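Local coordinates for protein tripeptidase (Staphylococcus aureus subsp. aureus, PDB 3RZA) that probably cleaves the N-terminal residue from tripeptides, as a metal-dependent peptidase of the M20 family, at residues 52-57 with 135-140. Numbering follows the deposited sequence.
Sequences EKFIAL and AAMLEV
Leu-138 reaches from helix 135-140 onto helix 52-56 and the turn after it, where its CD2 meets Lys-53, Phe-54 and Leu-57 and its CD1 meets Lys-53. A CH-pi contact lies at its centre: CD2 of Leu-138 sits over one face of the Phe-54 ring, 3.9 Å from the ring centroid and 14° off the normal, shifted toward the rim so that its nearest ring atom is CZ.

Van der Waals contacts add to this. CD2 of Leu-138 also lies 3.9 Å from CB of Lys-53, and the same methyl is 3.9 Å from CD1 of Leu-57, so one branch touches three residues. The other branch, CD1, meets CD of Lys-53 at 4.0 Å. With chi1 at -66°, CG of Leu-138 stands anti to its carbonyl carbon, which carries both methyls toward helix 52-56. Leu-57 CD1 additionally rests 3.7 Å from the backbone O of Leu-138. Selenomethionine Met-137 adds a looser apolar contact, its SE 4.4 Å from CZ of Phe-54 and oblique to the ring.

Lys-53 contributes its hydrocarbon stem alone; beyond CD the chain leads away, and NZ forms a salt bridge with Glu-32 of helix 23-34.

The two helix segments run nearly parallel, 22° between their directions and 10.7 Å between axes, a spacing bridged by leucine and phenylalanine side chains. Helix 46-56 thus packs along helix 128-147 in the metal-binding part of the peptidase; the first turn of helix 128-147 carries Asp-129, a ligand of the zinc and of a calcium. Thr-29 of helix 23-34 also touches Leu-138, helix 374-393 covers Ala-136 and Val-140, while Phe-54 and Met-137 both touch Ile-158 of strand 154-159.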
loop_
_atom_site.group_PDB
_atom_site.type_symbol
_atom_site.label_atom_id
_atom_site.label_comp_id
_atom_site.label_asym_id
_atom_site.label_seq_id
_atom_site.Cartn_x
_atom_site.Cartn_y
_atom_site.Cartn_z
ATOM N N GLU A 52 0.997 3.943 -44.737
ATOM C CA GLU A 52 0.677 4.644 -46.005
ATOM C C GLU A 52 1.586 5.840 -46.308
ATOM O O GLU A 52 1.886 6.097 -47.473
ATOM C CB GLU A 52 -0.763 5.158 -46.023
ATOM C CG GLU A 52 -1.905 4.100 -45.997
ATOM C CD GLU A 52 -1.732 2.974 -46.984
ATOM O OE1 GLU A 52 -1.332 3.228 -48.145
ATOM O OE2 GLU A 52 -1.993 1.817 -46.597
ATOM N N LYS A 53 1.982 6.581 -45.271
ATOM C CA LYS A 53 2.933 7.678 -45.436
ATOM C C LYS A 53 4.285 7.183 -45.962
ATOM O O LYS A 53 4.832 7.785 -46.873
ATOM C CB LYS A 53 3.118 8.466 -44.147
ATOM C CG LYS A 53 1.907 9.285 -43.789
ATOM C CD LYS A 53 2.093 10.116 -42.543
ATOM C CE LYS A 53 0.803 10.875 -42.203
ATOM N NZ LYS A 53 0.460 11.904 -43.232
ATOM N N PHE A 54 4.783 6.070 -45.417
ATOM C CA PHE A 54 6.090 5.522 -45.846
ATOM C C PHE A 54 6.049 4.937 -47.256
ATOM O O PHE A 54 6.953 5.209 -48.049
ATOM C CB PHE A 54 6.662 4.506 -44.817
ATOM C CG PHE A 54 7.263 5.161 -43.618
ATOM C CD1 PHE A 54 8.488 5.823 -43.720
ATOM C CD2 PHE A 54 6.601 5.165 -42.390
ATOM C CE1 PHE A 54 9.055 6.462 -42.614
ATOM C CE2 PHE A 54 7.152 5.797 -41.286
ATOM C CZ PHE A 54 8.386 6.451 -41.394
ATOM N N ILE A 55 4.987 4.191 -47.572
ATOM C CA ILE A 55 4.769 3.651 -48.925
ATOM C C ILE A 55 4.632 4.770 -49.962
ATOM O O ILE A 55 5.302 4.735 -50.987
ATOM C CB ILE A 55 3.515 2.751 -49.022
ATOM C CG1 ILE A 55 3.661 1.487 -48.182
ATOM C CG2 ILE A 55 3.265 2.315 -50.490
ATOM C CD1 ILE A 55 2.372 0.668 -48.102
ATOM N N ALA A 56 3.794 5.769 -49.671
ATOM C CA ALA A 56 3.625 6.947 -50.553
ATOM C C ALA A 56 4.944 7.713 -50.847
ATOM O O ALA A 56 5.082 8.314 -51.913
ATOM C CB ALA A 56 2.591 7.896 -49.968
ATOM N N LEU A 57 5.898 7.672 -49.906
ATOM C CA LEU A 57 7.256 8.244 -50.098
ATOM C C LEU A 57 8.243 7.320 -50.877
ATOM O O LEU A 57 9.400 7.693 -51.050
ATOM C CB LEU A 57 7.865 8.650 -48.728
ATOM C CG LEU A 57 7.195 9.842 -48.017
ATOM C CD1 LEU A 57 7.593 9.905 -46.580
ATOM C CD2 LEU A 57 7.548 11.144 -48.705
ATOM N N ALA A 135 8.340 12.450 -37.329
ATOM C CA ALA A 135 8.150 13.598 -38.186
ATOM C C ALA A 135 9.441 13.918 -38.947
ATOM O O ALA A 135 9.425 14.056 -40.192
ATOM C CB ALA A 135 7.685 14.804 -37.355
ATOM N N ALA A 136 10.546 13.966 -38.196
ATOM C CA ALA A 136 11.897 14.101 -38.753
ATOM C C ALA A 136 12.184 13.089 -39.872
ATOM O O ALA A 136 12.632 13.469 -40.972
ATOM C CB ALA A 136 12.952 13.997 -37.627
HETATM N N MSE A 137 11.878 11.821 -39.618
HETATM C CA MSE A 137 12.009 10.783 -40.656
HETATM C C MSE A 137 11.180 11.076 -41.922
HETATM O O MSE A 137 11.701 11.014 -43.045
HETATM C CB MSE A 137 11.571 9.425 -40.123
HETATM C CG MSE A 137 12.485 8.757 -39.120
HETATM SE SE MSE A 137 11.554 7.207 -38.418
HETATM C CE MSE A 137 12.964 6.669 -37.311
ATOM N N LEU A 138 9.897 11.397 -41.738
ATOM C CA LEU A 138 8.985 11.601 -42.884
ATOM C C LEU A 138 9.406 12.803 -43.739
ATOM O O LEU A 138 9.438 12.710 -44.960
ATOM C CB LEU A 138 7.529 11.748 -42.409
ATOM C CG LEU A 138 6.934 10.472 -41.774
ATOM C CD1 LEU A 138 5.704 10.775 -40.919
ATOM C CD2 LEU A 138 6.594 9.470 -42.822
ATOM N N GLU A 139 9.751 13.907 -43.080
ATOM C CA GLU A 139 10.253 15.091 -43.759
ATOM C C GLU A 139 11.533 14.802 -44.542
ATOM O O GLU A 139 11.641 15.199 -45.691
ATOM C CB GLU A 139 10.510 16.227 -42.740
ATOM C CG GLU A 139 11.178 17.501 -43.313
ATOM C CD GLU A 139 10.359 18.166 -44.417
ATOM O OE1 GLU A 139 9.106 18.051 -44.410
ATOM O OE2 GLU A 139 10.965 18.820 -45.286
ATOM N N VAL A 140 12.498 14.144 -43.911
ATOM C CA VAL A 140 13.760 13.786 -44.593
ATOM C C VAL A 140 13.512 12.949 -45.860
ATOM O O VAL A 140 14.096 13.236 -46.917
ATOM C CB VAL A 140 14.774 13.061 -43.629
ATOM C CG1 VAL A 140 15.909 12.368 -44.410
ATOM C CG2 VAL A 140 15.348 14.044 -42.654
#